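Local atomic coordinates of 3,4-dihydroxybenzoate decarboxylase (Enterobacter cloacae, PDB entry 5NY5), a protein that catalyses the decarboxylation of 3,4-dihydroxybenzoate to catechol and, in the reverse direction, the regioselective para-carboxylation of catechols, with prenylated flavin as cofactor. Residues Val38-Gly43 and Thr47-Thr52; Ala77-Ala82 and Pro334-Ile339; Pro288-Tyr293 and Gly362-Ile367; Asn341-Ala346 and Ala385-Ala390. All blocks are in the same frame, centred on the assembly; numbering follows the deposited sequence.

Contact 1. Residues Val38-Gly43 and Thr47-Thr52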
loop_
_atom_site.group_PDB
_atom_site.type_symbol
_atom_site.label_atom_id
_atom_site.label_comp_id
_atom_site.label_asym_id
_atom_site.label_seq_id
_atom_site.Cartn_x
_atom_site.Cartn_y
_atom_site.Cartn_z
ATOM N N VAL A 38 -6.374 3.396 -46.992
ATOM C CA VAL A 38 -7.596 4.124 -47.317
ATOM C C VAL A 38 -8.679 3.836 -46.289
ATOM O O VAL A 38 -9.279 4.755 -45.719
ATOM C CB VAL A 38 -8.068 3.775 -48.739
ATOM C CG1 VAL A 38 -9.451 4.342 -48.995
ATOM C CG2 VAL A 38 -7.082 4.299 -49.761
ATOM N N TYR A 39 -8.950 2.554 -46.033
ATOM C CA TYR A 39 -10.033 2.208 -45.122
ATOM C C TYR A 39 -9.718 2.565 -43.677
ATOM O O TYR A 39 -10.635 2.605 -42.850
ATOM C CB TYR A 39 -10.367 0.721 -45.226
ATOM C CG TYR A 39 -11.694 0.378 -44.593
ATOM C CD1 TYR A 39 -12.848 1.053 -44.964
ATOM C CD2 TYR A 39 -11.795 -0.610 -43.628
ATOM C CE1 TYR A 39 -14.063 0.754 -44.393
ATOM C CE2 TYR A 39 -13.008 -0.916 -43.051
ATOM C CZ TYR A 39 -14.139 -0.231 -43.438
ATOM O OH TYR A 39 -15.353 -0.527 -42.866
ATOM N N ARG A 40 -8.449 2.826 -43.351
ATOM C CA ARG A 40 -8.118 3.302 -42.013
ATOM C C ARG A 40 -8.845 4.602 -41.697
ATOM O O ARG A 40 -9.294 4.813 -40.565
ATOM C CB ARG A 40 -6.609 3.492 -41.880
ATOM C CG ARG A 40 -6.193 4.181 -40.599
ATOM C CD ARG A 40 -5.324 5.379 -40.887
ATOM N NE ARG A 40 -4.812 5.980 -39.662
ATOM C CZ ARG A 40 -3.703 6.706 -39.600
ATOM N NH1 ARG A 40 -3.303 7.214 -38.444
ATOM N NH2 ARG A 40 -2.988 6.914 -40.696
ATOM N N HIS A 41 -8.976 5.485 -42.690
ATOM C CA HIS A 41 -9.682 6.744 -42.503
ATOM C C HIS A 41 -11.193 6.589 -42.551
ATOM O O HIS A 41 -11.904 7.440 -42.010
ATOM C CB HIS A 41 -9.264 7.757 -43.573
ATOM C CG HIS A 41 -7.816 8.133 -43.525
ATOM N ND1 HIS A 41 -7.323 9.079 -42.654
ATOM C CD2 HIS A 41 -6.758 7.701 -44.249
ATOM C CE1 HIS A 41 -6.020 9.208 -42.838
ATOM N NE2 HIS A 41 -5.653 8.382 -43.801
ATOM N N ILE A 42 -11.699 5.532 -43.174
ATOM C CA ILE A 42 -13.115 5.426 -43.502
ATOM C C ILE A 42 -13.872 4.547 -42.512
ATOM O O ILE A 42 -14.949 4.919 -42.045
ATOM C CB ILE A 42 -13.284 4.928 -44.955
ATOM C CG1 ILE A 42 -12.888 6.046 -45.926
ATOM C CG2 ILE A 42 -14.710 4.465 -45.207
ATOM C CD1 ILE A 42 -12.805 5.624 -47.365
ATOM N N GLY A 43 -13.336 3.379 -42.166
ATOM C CA GLY A 43 -14.106 2.485 -41.320
ATOM C C GLY A 43 -13.355 1.453 -40.500
ATOM O O GLY A 43 -13.980 0.564 -39.916
ATOM N N THR A 47 -8.827 -0.178 -32.362
ATOM C CA THR A 47 -7.563 0.286 -31.809
ATOM C C THR A 47 -6.608 0.815 -32.873
ATOM O O THR A 47 -5.434 1.043 -32.572
ATOM C CB THR A 47 -6.891 -0.838 -31.016
ATOM O OG1 THR A 47 -6.635 -1.952 -31.877
ATOM C CG2 THR A 47 -7.790 -1.287 -29.880
ATOM N N VAL A 48 -7.083 1.012 -34.103
ATOM C CA VAL A 48 -6.245 1.596 -35.141
ATOM C C VAL A 48 -5.874 3.018 -34.752
ATOM O O VAL A 48 -6.675 3.747 -34.156
ATOM C CB VAL A 48 -6.977 1.555 -36.494
ATOM C CG1 VAL A 48 -6.161 2.241 -37.573
ATOM C CG2 VAL A 48 -7.266 0.122 -36.884
ATOM N N LYS A 49 -4.646 3.414 -35.079
ATOM C CA LYS A 49 -4.171 4.747 -34.734
ATOM C C LYS A 49 -4.974 5.821 -35.458
ATOM O O LYS A 49 -5.283 5.698 -36.645
ATOM C CB LYS A 49 -2.691 4.892 -35.076
ATOM C CG LYS A 49 -2.124 6.249 -34.693
ATOM C CD LYS A 49 -0.828 6.544 -35.412
ATOM C CE LYS A 49 -0.361 7.954 -35.116
ATOM N NZ LYS A 49 0.908 8.252 -35.822
ATOM N N ARG A 50 -5.294 6.886 -34.733
ATOM C CA ARG A 50 -6.081 7.991 -35.265
ATOM C C ARG A 50 -5.305 8.737 -36.352
ATOM O O ARG A 50 -4.077 8.779 -36.316
ATOM C CB ARG A 50 -6.483 8.942 -34.134
ATOM C CG ARG A 50 -7.783 8.571 -33.423
ATOM C CD ARG A 50 -7.790 7.125 -32.948
ATOM N NE ARG A 50 -9.004 6.781 -32.217
ATOM C CZ ARG A 50 -9.365 5.540 -31.915
ATOM N NH1 ARG A 50 -8.609 4.518 -32.290
ATOM N NH2 ARG A 50 -10.485 5.316 -31.243
ATOM N N PRO A 51 -6.017 9.330 -37.328
ATOM C CA PRO A 51 -7.477 9.383 -37.454
ATOM C C PRO A 51 -8.106 8.094 -37.974
ATOM O O PRO A 51 -7.596 7.467 -38.897
ATOM C CB PRO A 51 -7.693 10.519 -38.453
ATOM C CG PRO A 51 -6.495 10.463 -39.316
ATOM C CD PRO A 51 -5.354 10.067 -38.417
ATOM N N THR A 52 -9.223 7.716 -37.363
ATOM C CA THR A 52 -9.990 6.553 -37.778
ATOM C C THR A 52 -11.387 6.695 -37.200
ATOM O O THR A 52 -11.655 7.582 -36.389
ATOM C CB THR A 52 -9.337 5.246 -37.319
ATOM O OG1 THR A 52 -10.131 4.142 -37.760
ATOM C CG2 THR A 52 -9.228 5.203 -35.800
#

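Contact 2. Residues Ala77-Ala82 and Pro334-Ile339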
loop_
_atom_site.group_PDB
_atom_site.type_symbol
_atom_site.label_atom_id
_atom_site.label_comp_id
_atom_site.label_asym_id
_atom_site.label_seq_id
_atom_site.Cartn_x
_atom_site.Cartn_y
_atom_site.Cartn_z
ATOM N N ALA A 77 -17.297 -4.311 -39.057
ATOM C CA ALA A 77 -16.621 -3.206 -38.378
ATOM C C ALA A 77 -17.583 -2.193 -37.775
ATOM O O ALA A 77 -17.335 -0.988 -37.840
ATOM C CB ALA A 77 -15.661 -2.525 -39.349
ATOM N N SER A 78 -18.681 -2.657 -37.180
ATOM C CA SER A 78 -19.659 -1.785 -36.541
ATOM C C SER A 78 -20.653 -2.615 -35.739
ATOM O O SER A 78 -21.180 -3.613 -36.238
ATOM C CB SER A 78 -20.395 -0.936 -37.580
ATOM O OG SER A 78 -21.598 -0.410 -37.051
ATOM N N ARG A 79 -20.913 -2.217 -34.494
ATOM C CA ARG A 79 -21.895 -2.944 -33.701
ATOM C C ARG A 79 -23.301 -2.720 -34.238
ATOM O O ARG A 79 -24.118 -3.647 -34.258
ATOM C CB ARG A 79 -21.801 -2.537 -32.229
ATOM C CG ARG A 79 -22.858 -3.184 -31.344
ATOM C CD ARG A 79 -22.697 -2.797 -29.885
ATOM N NE ARG A 79 -21.856 -3.744 -29.162
ATOM C CZ ARG A 79 -22.318 -4.654 -28.315
ATOM N NH1 ARG A 79 -23.616 -4.737 -28.072
ATOM N NH2 ARG A 79 -21.482 -5.475 -27.705
ATOM N N GLU A 80 -23.596 -1.500 -34.690
ATOM C CA GLU A 80 -24.888 -1.236 -35.311
ATOM C C GLU A 80 -25.061 -2.068 -36.572
ATOM O O GLU A 80 -26.111 -2.686 -36.783
ATOM C CB GLU A 80 -25.031 0.254 -35.631
ATOM C CG GLU A 80 -25.385 1.138 -34.438
ATOM C CD GLU A 80 -24.200 1.416 -33.532
ATOM O OE1 GLU A 80 -23.051 1.384 -34.023
ATOM O OE2 GLU A 80 -24.418 1.667 -32.327
ATOM N N ARG A 81 -24.032 -2.102 -37.421
ATOM C CA ARG A 81 -24.120 -2.863 -38.661
ATOM C C ARG A 81 -24.339 -4.344 -38.386
ATOM O O ARG A 81 -25.150 -4.995 -39.056
ATOM C CB ARG A 81 -22.859 -2.650 -39.500
ATOM C CG ARG A 81 -22.734 -3.593 -40.680
ATOM C CD ARG A 81 -22.072 -2.929 -41.876
ATOM N NE ARG A 81 -20.646 -2.693 -41.687
ATOM C CZ ARG A 81 -20.111 -1.516 -41.378
ATOM N NH1 ARG A 81 -20.885 -0.453 -41.218
ATOM N NH2 ARG A 81 -18.801 -1.402 -41.234
ATOM N N ALA A 82 -23.635 -4.892 -37.394
ATOM C CA ALA A 82 -23.826 -6.294 -37.045
ATOM C C ALA A 82 -25.230 -6.543 -36.512
ATOM O O ALA A 82 -25.840 -7.576 -36.814
ATOM C CB ALA A 82 -22.779 -6.728 -36.021
ATOM N N PRO A 334 -18.663 -12.875 -28.237
ATOM C CA PRO A 334 -18.485 -14.049 -27.368
ATOM C C PRO A 334 -18.077 -13.680 -25.954
ATOM O O PRO A 334 -18.548 -14.303 -24.995
ATOM C CB PRO A 334 -17.388 -14.851 -28.081
ATOM C CG PRO A 334 -17.447 -14.410 -29.487
ATOM C CD PRO A 334 -17.820 -12.963 -29.441
ATOM N N THR A 335 -17.210 -12.678 -25.804
ATOM C CA THR A 335 -16.769 -12.265 -24.475
ATOM C C THR A 335 -17.948 -11.820 -23.621
ATOM O O THR A 335 -18.126 -12.293 -22.494
ATOM C CB THR A 335 -15.741 -11.140 -24.594
ATOM O OG1 THR A 335 -14.671 -11.559 -25.449
ATOM C CG2 THR A 335 -15.181 -10.787 -23.228
ATOM N N GLU A 336 -18.774 -10.919 -24.152
ATOM C CA GLU A 336 -19.917 -10.421 -23.394
ATOM C C GLU A 336 -20.901 -11.536 -23.073
ATOM O O GLU A 336 -21.445 -11.593 -21.965
ATOM C CB GLU A 336 -20.614 -9.311 -24.175
ATOM C CG GLU A 336 -19.714 -8.147 -24.519
ATOM C CD GLU A 336 -20.323 -7.230 -25.552
ATOM O OE1 GLU A 336 -21.518 -7.406 -25.875
ATOM O OE2 GLU A 336 -19.608 -6.334 -26.047
ATOM N N ALA A 337 -21.140 -12.432 -24.031
ATOM C CA ALA A 337 -22.143 -13.473 -23.841
ATOM C C ALA A 337 -21.764 -14.405 -22.696
ATOM O O ALA A 337 -22.585 -14.697 -21.820
ATOM C CB ALA A 337 -22.331 -14.259 -25.137
ATOM N N SER A 338 -20.517 -14.880 -22.685
ATOM C CA SER A 338 -20.092 -15.798 -21.634
ATOM C C SER A 338 -20.032 -15.101 -20.279
ATOM O O SER A 338 -20.371 -15.700 -19.254
ATOM C CB SER A 338 -18.740 -16.413 -21.991
ATOM O OG SER A 338 -17.775 -15.411 -22.240
ATOM N N ILE A 339 -19.613 -13.833 -20.256
ATOM C CA ILE A 339 -19.612 -13.078 -19.006
ATOM C C ILE A 339 -21.035 -12.880 -18.505
ATOM O O ILE A 339 -21.306 -12.979 -17.303
ATOM C CB ILE A 339 -18.886 -11.733 -19.194
ATOM C CG1 ILE A 339 -17.392 -11.956 -19.418
ATOM C CG2 ILE A 339 -19.119 -10.819 -18.001
ATOM C CD1 ILE A 339 -16.640 -10.684 -19.723
#

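Contact 3. Residues Pro288-Tyr293 and Gly362-Ile367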
loop_
_atom_site.group_PDB
_atom_site.type_symbol
_atom_site.label_atom_id
_atom_site.label_comp_id
_atom_site.label_asym_id
_atom_site.label_seq_id
_atom_site.Cartn_x
_atom_site.Cartn_y
_atom_site.Cartn_z
ATOM N N PRO A 288 -0.563 -6.413 -38.018
ATOM C CA PRO A 288 -1.184 -5.659 -36.924
ATOM C C PRO A 288 -2.123 -6.554 -36.128
ATOM O O PRO A 288 -2.971 -7.250 -36.688
ATOM C CB PRO A 288 -1.942 -4.543 -37.649
ATOM C CG PRO A 288 -1.228 -4.383 -38.938
ATOM C CD PRO A 288 -0.737 -5.745 -39.318
ATOM N N GLU A 289 -1.959 -6.537 -34.811
ATOM C CA GLU A 289 -2.779 -7.336 -33.917
ATOM C C GLU A 289 -3.909 -6.493 -33.338
ATOM O O GLU A 289 -3.939 -5.268 -33.471
ATOM C CB GLU A 289 -1.925 -7.935 -32.797
ATOM C CG GLU A 289 -0.754 -8.775 -33.282
ATOM C CD GLU A 289 -1.188 -10.063 -33.955
ATOM O OE1 GLU A 289 -0.359 -10.669 -34.664
ATOM O OE2 GLU A 289 -2.353 -10.474 -33.775
ATOM N N PHE A 290 -4.848 -7.171 -32.680
ATOM C CA PHE A 290 -5.998 -6.467 -32.129
ATOM C C PHE A 290 -5.660 -5.435 -31.049
ATOM O O PHE A 290 -6.395 -4.436 -30.965
ATOM C CB PHE A 290 -7.033 -7.483 -31.612
ATOM C CG PHE A 290 -6.634 -8.189 -30.347
ATOM C CD1 PHE A 290 -6.979 -7.670 -29.112
ATOM C CD2 PHE A 290 -5.933 -9.382 -30.394
ATOM C CE1 PHE A 290 -6.619 -8.314 -27.947
ATOM C CE2 PHE A 290 -5.572 -10.033 -29.229
ATOM C CZ PHE A 290 -5.917 -9.497 -28.006
ATOM N N PRO A 291 -4.620 -5.584 -30.215
ATOM C CA PRO A 291 -4.317 -4.504 -29.260
ATOM C C PRO A 291 -3.889 -3.206 -29.922
ATOM O O PRO A 291 -3.974 -2.150 -29.283
ATOM C CB PRO A 291 -3.187 -5.094 -28.404
ATOM C CG PRO A 291 -3.319 -6.550 -28.554
ATOM C CD PRO A 291 -3.745 -6.744 -29.970
ATOM N N GLY A 292 -3.432 -3.242 -31.169
ATOM C CA GLY A 292 -3.047 -2.039 -31.886
ATOM C C GLY A 292 -1.597 -1.990 -32.312
ATOM O O GLY A 292 -1.170 -0.972 -32.874
ATOM N N TYR A 293 -0.818 -3.038 -32.080
ATOM C CA TYR A 293 0.593 -3.065 -32.420
ATOM C C TYR A 293 0.842 -4.156 -33.451
ATOM O O TYR A 293 0.039 -5.078 -33.614
ATOM C CB TYR A 293 1.455 -3.303 -31.173
ATOM C CG TYR A 293 1.085 -2.419 -30.005
ATOM C CD1 TYR A 293 1.700 -1.188 -29.818
ATOM C CD2 TYR A 293 0.115 -2.810 -29.094
ATOM C CE1 TYR A 293 1.362 -0.377 -28.755
ATOM C CE2 TYR A 293 -0.231 -2.005 -28.030
ATOM C CZ TYR A 293 0.396 -0.790 -27.864
ATOM O OH TYR A 293 0.055 0.014 -26.802
ATOM N N GLY A 362 -12.087 -5.891 -27.798
ATOM C CA GLY A 362 -13.074 -6.887 -27.447
ATOM C C GLY A 362 -12.593 -7.950 -26.486
ATOM O O GLY A 362 -13.335 -8.904 -26.225
ATOM N N LYS A 363 -11.385 -7.820 -25.946
ATOM C CA LYS A 363 -10.834 -8.849 -25.070
ATOM C C LYS A 363 -10.241 -8.303 -23.778
ATOM O O LYS A 363 -10.418 -8.918 -22.727
ATOM C CB LYS A 363 -9.766 -9.662 -25.828
ATOM C CG LYS A 363 -10.302 -10.423 -27.033
ATOM C CD LYS A 363 -9.184 -10.945 -27.923
ATOM C CE LYS A 363 -8.485 -12.143 -27.306
ATOM N NZ LYS A 363 -9.397 -13.311 -27.175
ATOM N N PHE A 364 -9.554 -7.164 -23.822
ATOM C CA PHE A 364 -8.765 -6.721 -22.676
ATOM C C PHE A 364 -9.556 -5.909 -21.658
ATOM O O PHE A 364 -9.256 -5.978 -20.463
ATOM C CB PHE A 364 -7.564 -5.898 -23.146
ATOM C CG PHE A 364 -6.508 -6.701 -23.848
ATOM C CD1 PHE A 364 -6.584 -8.081 -23.903
ATOM C CD2 PHE A 364 -5.429 -6.075 -24.447
ATOM C CE1 PHE A 364 -5.609 -8.820 -24.548
ATOM C CE2 PHE A 364 -4.452 -6.807 -25.091
ATOM C CZ PHE A 364 -4.541 -8.182 -25.138
ATOM N N LEU A 365 -10.550 -5.139 -22.089
ATOM C CA LEU A 365 -11.278 -4.234 -21.210
ATOM C C LEU A 365 -12.744 -4.631 -21.152
ATOM O O LEU A 365 -13.400 -4.750 -22.191
ATOM C CB LEU A 365 -11.138 -2.783 -21.680
ATOM C CG LEU A 365 -11.935 -1.727 -20.915
ATOM C CD1 LEU A 365 -11.689 -1.839 -19.425
ATOM C CD2 LEU A 365 -11.578 -0.331 -21.408
ATOM N N GLY A 366 -13.252 -4.826 -19.940
ATOM C CA GLY A 366 -14.642 -5.171 -19.743
ATOM C C GLY A 366 -15.397 -4.139 -18.933
ATOM O O GLY A 366 -14.948 -3.726 -17.860
ATOM N N ILE A 367 -16.547 -3.713 -19.442
ATOM C CA ILE A 367 -17.399 -2.736 -18.777
ATOM C C ILE A 367 -18.652 -3.462 -18.314
ATOM O O ILE A 367 -19.333 -4.105 -19.119
ATOM C CB ILE A 367 -17.757 -1.568 -19.713
ATOM C CG1 ILE A 367 -16.550 -1.172 -20.566
ATOM C CG2 ILE A 367 -18.276 -0.385 -18.918
ATOM C CD1 ILE A 367 -15.374 -0.655 -19.780
#

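Contact 4. Residues Asn341-Ala346 and Ala385-Ala390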
loop_
_atom_site.group_PDB
_atom_site.type_symbol
_atom_site.label_atom_id
_atom_site.label_comp_id
_atom_site.label_asym_id
_atom_site.label_seq_id
_atom_site.Cartn_x
_atom_site.Cartn_y
_atom_site.Cartn_z
ATOM N N ASN A 341 -23.685 -14.817 -19.131
ATOM C CA ASN A 341 -24.230 -16.087 -18.664
ATOM C C ASN A 341 -23.711 -16.429 -17.276
ATOM O O ASN A 341 -24.459 -16.936 -16.432
ATOM C CB ASN A 341 -23.886 -17.201 -19.651
ATOM C CG ASN A 341 -24.522 -16.992 -21.006
ATOM O OD1 ASN A 341 -25.562 -16.346 -21.121
ATOM N ND2 ASN A 341 -23.901 -17.539 -22.044
ATOM N N ALA A 342 -22.437 -16.139 -17.015
ATOM C CA ALA A 342 -21.837 -16.513 -15.740
ATOM C C ALA A 342 -22.380 -15.666 -14.596
ATOM O O ALA A 342 -22.600 -16.177 -13.493
ATOM C CB ALA A 342 -20.316 -16.396 -15.829
ATOM N N VAL A 343 -22.606 -14.374 -14.835
ATOM C CA VAL A 343 -23.092 -13.511 -13.763
ATOM C C VAL A 343 -24.578 -13.737 -13.516
ATOM O O VAL A 343 -25.034 -13.741 -12.368
ATOM C CB VAL A 343 -22.788 -12.035 -14.081
ATOM C CG1 VAL A 343 -23.236 -11.149 -12.933
ATOM C CG2 VAL A 343 -21.307 -11.843 -14.346
ATOM N N GLU A 344 -25.355 -13.928 -14.583
ATOM C CA GLU A 344 -26.782 -14.172 -14.411
ATOM C C GLU A 344 -27.037 -15.475 -13.668
ATOM O O GLU A 344 -27.994 -15.574 -12.894
ATOM C CB GLU A 344 -27.481 -14.180 -15.769
ATOM C CG GLU A 344 -28.992 -14.170 -15.679
ATOM C CD GLU A 344 -29.526 -12.935 -14.982
ATOM O OE1 GLU A 344 -28.869 -11.874 -15.056
ATOM O OE2 GLU A 344 -30.603 -13.027 -14.357
ATOM N N GLU A 345 -26.186 -16.475 -13.876
ATOM C CA GLU A 345 -26.297 -17.709 -13.110
ATOM C C GLU A 345 -25.964 -17.472 -11.639
ATOM O O GLU A 345 -26.690 -17.921 -10.746
ATOM C CB GLU A 345 -25.379 -18.771 -13.711
ATOM C CG GLU A 345 -25.462 -20.125 -13.040
ATOM C CD GLU A 345 -24.113 -20.816 -12.962
ATOM O OE1 GLU A 345 -23.270 -20.382 -12.149
ATOM O OE2 GLU A 345 -23.893 -21.788 -13.718
ATOM N N ALA A 346 -24.874 -16.754 -11.368
ATOM C CA ALA A 346 -24.445 -16.566 -9.989
ATOM C C ALA A 346 -25.275 -15.510 -9.269
ATOM O O ALA A 346 -25.628 -15.691 -8.099
ATOM C CB ALA A 346 -22.963 -16.203 -9.948
ATOM N N ALA A 385 -17.244 -8.511 -10.891
ATOM C CA ALA A 385 -15.961 -8.322 -11.558
ATOM C C ALA A 385 -15.100 -9.572 -11.462
ATOM O O ALA A 385 -14.413 -9.936 -12.423
ATOM C CB ALA A 385 -15.232 -7.120 -10.961
ATOM N N LEU A 386 -15.128 -10.245 -10.313
ATOM C CA LEU A 386 -14.367 -11.480 -10.163
ATOM C C LEU A 386 -14.896 -12.575 -11.081
ATOM O O LEU A 386 -14.119 -13.383 -11.601
ATOM C CB LEU A 386 -14.397 -11.939 -8.708
ATOM C CG LEU A 386 -13.751 -10.972 -7.718
ATOM C CD1 LEU A 386 -13.907 -11.473 -6.294
ATOM C CD2 LEU A 386 -12.291 -10.769 -8.061
ATOM N N ILE A 387 -16.212 -12.625 -11.289
ATOM C CA ILE A 387 -16.776 -13.648 -12.161
ATOM C C ILE A 387 -16.314 -13.433 -13.596
ATOM O O ILE A 387 -15.911 -14.379 -14.283
ATOM C CB ILE A 387 -18.310 -13.663 -12.053
ATOM C CG1 ILE A 387 -18.743 -14.066 -10.646
ATOM C CG2 ILE A 387 -18.899 -14.623 -13.060
ATOM C CD1 ILE A 387 -20.225 -13.904 -10.400
ATOM N N ALA A 388 -16.346 -12.185 -14.064
ATOM C CA ALA A 388 -15.913 -11.889 -15.425
ATOM C C ALA A 388 -14.436 -12.209 -15.615
ATOM O O ALA A 388 -14.045 -12.813 -16.621
ATOM C CB ALA A 388 -16.193 -10.425 -15.756
ATOM N N LEU A 389 -13.598 -11.804 -14.658
ATOM C CA LEU A 389 -12.178 -12.132 -14.723
ATOM C C LEU A 389 -11.959 -13.638 -14.758
ATOM O O LEU A 389 -11.091 -14.132 -15.487
ATOM C CB LEU A 389 -11.449 -11.520 -13.529
ATOM C CG LEU A 389 -11.252 -10.005 -13.537
ATOM C CD1 LEU A 389 -10.798 -9.527 -12.174
ATOM C CD2 LEU A 389 -10.244 -9.615 -14.601
ATOM N N ALA A 390 -12.734 -14.384 -13.969
ATOM C CA ALA A 390 -12.612 -15.836 -13.970
ATOM C C ALA A 390 -13.126 -16.439 -15.268
ATOM O O ALA A 390 -12.588 -17.449 -15.736
ATOM C CB ALA A 390 -13.364 -16.420 -12.777
#

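Contact 1. Residues Val38-Gly43 and Thr47-Thr52
Arg40, on helix 34-42, is held by the loop 47-52 at its guanidinium and at its backbone carbonyl. Two nitrogens approach side-on and share one acceptor: NE and NH1 of Arg40 each lie 3.1 Å from Lys49 O, an atom close to the guanidinium plane. The NE bond is the better directed, with a C=O...N angle of 154°, whereas NH1 sits well above the carbonyl plane. A bend at chi2 (-126°) turns the Arg40 chain toward the Lys49 carbonyl. Pro51 CD lies over one face of the guanidinium, 3.5 Å from Arg40 NH1, and a cis peptide bond precedes this proline. In the other direction Thr52 OG1 donates to Arg40 O at 3.0 Å, in the carbonyl plane, and itself accepts from Gly45 N. Inside the loop, Arg50 NH1 reaches Val48 O at 2.8 Å, while Arg50 NE makes a salt bridge to Asp409 of the second subunit. His41 ND1 rests 3.7 Å from Pro51 CG. Arg40 thus meets a backbone oxygen here instead of a carboxylate, so the contact ties the helix to the backbone of the loop, and the two bonds should restrict rotation of the guanidinium.

Contact 2. Residues Ala77-Ala82 and Pro334-Ile339
Arg79 and Glu336 reach toward each other across a gap of 12.9 Å between their CA atoms and are the only two residues of these segments in contact. Along the second segment, Pro334 comes first and marks a kink in helix 324-346, where its ring nitrogen can give no bond to the preceding turn. Thr335 follows, its OG1 turned to the carbonyls of Ala331 and Gly362 and not to the 77-82 segment. Glu336 carries the contact. Its chain is extended beyond CG (chi2 167°), which pushes the carboxylate out from the helix so that both oxygens straddle one nitrogen: Arg79 NH2 lies 2.6 Å from Glu336 OE2 and 2.7 Å from Glu336 OE1. This is a salt bridge in which one nitrogen, NH2, faces both carboxylate oxygens, with the carboxylate at the edge of the guanidinium and the two planes only 22° apart. The hydrogen bond to OE1 is weak, with an N-H...O angle of 149°. A second partner for each charged group holds it in place: Arg79 NH1 bonds to Pro90 O, and Glu336 OE2 accepts from Ala356 N. The bridge joins helix 79-84 of the N-terminal family region to helix 324-346 of the C-terminal one, and the Glu336 side chain is about 8 Å from that of Phe222, a prenylated-FMN-binding residue. Helix 93-101 flanks the bridge through Leu93 against Arg79 and Ala94 against Glu336, while strand 351-356 packs on helix 324-346 through Val354 against Glu336 and Ile339.

Contact 3. Residues Pro288-Tyr293 and Gly362-Ile367
Phe290 has its CG wedged between the backbone N and the carbonyl carbon (chi1 72°), which swings the ring toward the 362-367 segment, while Phe364 keeps CG beside its own backbone N (chi1 -70°) and offers a ring face in return. The result is an offset edge-to-face pair, with ring centroids 4.9 Å apart and planes at 65°. The edge belongs to Phe290, whose CZ stands 3.4 Å from Phe364 CZ and whose CE1 lies over one face of Phe364, displaced toward the rim. Phe290 is also covered from above: Lys363, crossing it at about a right angle, lays CD over one face, 3.8 Å from the ring centroid, in a CH-pi contact. Bends at chi3 and chi4 carry the Lys363 amine onward to Tyr392 and to a salt bridge with Glu394. Pro291 completes the apolar cluster, its CG 3.7 Å from Phe364 CE2. The backbone beneath is a type I beta turn from Glu289 to Gly292, in which Gly292 N bonds to Glu289 O at 3.1 Å. Closing the loop, Glu289 N bonds to Tyr293 O at 2.7 Å. His436 adds an edge-to-face partner for both phenylalanines, and His327 stacks on Phe290. Lys363 and Phe364 are loop residues just ahead of strand 365-370, consistent with an aromatic cluster where the Rift-related and C-terminal family regions meet. As in UbiD-family enzymes, this junction borders the prenylated-flavin pocket: Glu289 forms a salt bridge with cofactor-binding Arg171, whose side chain is about 8 Å from that of Phe290, with no cofactor bound in this chain.

Contact 4. Residues Asn341-Ala346 and Ala385-Ala390
Ile387 projects from helix 380-391 and packs against Ala342, Val343 and Ala346 of helix 324-346. Its two branches divide the work. CG2, anti to the backbone N, meets Ala342 CB at 3.6 Å and Val343 CG2 at 3.9 Å, while CD1, at the end of the other branch, meets Ala346 CB at 3.6 Å. Two alanines one turn apart present small methyls, which lets a single large side chain span that turn. The closest pair of CA atoms, Val343 and Ile387, is 6.5 Å apart, and the short helical segments approach to 9.4 Å with 137° between their N-to-C directions. The packed part is narrow, since Ile387 is the one residue of 385-390 that makes close contacts and 161 Å² is buried in all, and apolar throughout: no hydrogen bond crosses it. Buried Val343 and Ile387 form its inner side. At Ala346 the packing stays close but lies at the solvent edge; the loose side is where Asn341 and Glu345 are exposed and make no contact. On the far flank of helix 380-391, Ala385 and Leu389 press on strands 397-401 and 455-462 of the five-stranded sheet. Ile387 also packs on Ala390 of the third subunit, so the helix lies between its own sheet, helix 324-346 and a neighbouring chain.

Overall arrangement
Contact 1 lies wholly in the N-terminal region and contact 4 wholly in the C-terminal one, their centres 34 Å apart. Contact 2 joins the N-terminal region to the C-terminal one, and contact 3 the Rift-related region to the C-terminal one, with centres 13 Å apart. Along the chain contact 1 closes before the others open and contact 2 before contact 4 opens, while the segments of contact 3 alternate with those of both. Contact 1 meets contact 3 where Thr47 OG1 lies 2.7 Å from Phe290 O, a probable hydrogen bond, and both border the second subunit. Helix 324-346 serves contacts 2 and 4, which touch through Ile339 and Ala388. This helix and the loop before strand 365-370, later in the chain, thereby link all three sequence regions near the flavin site.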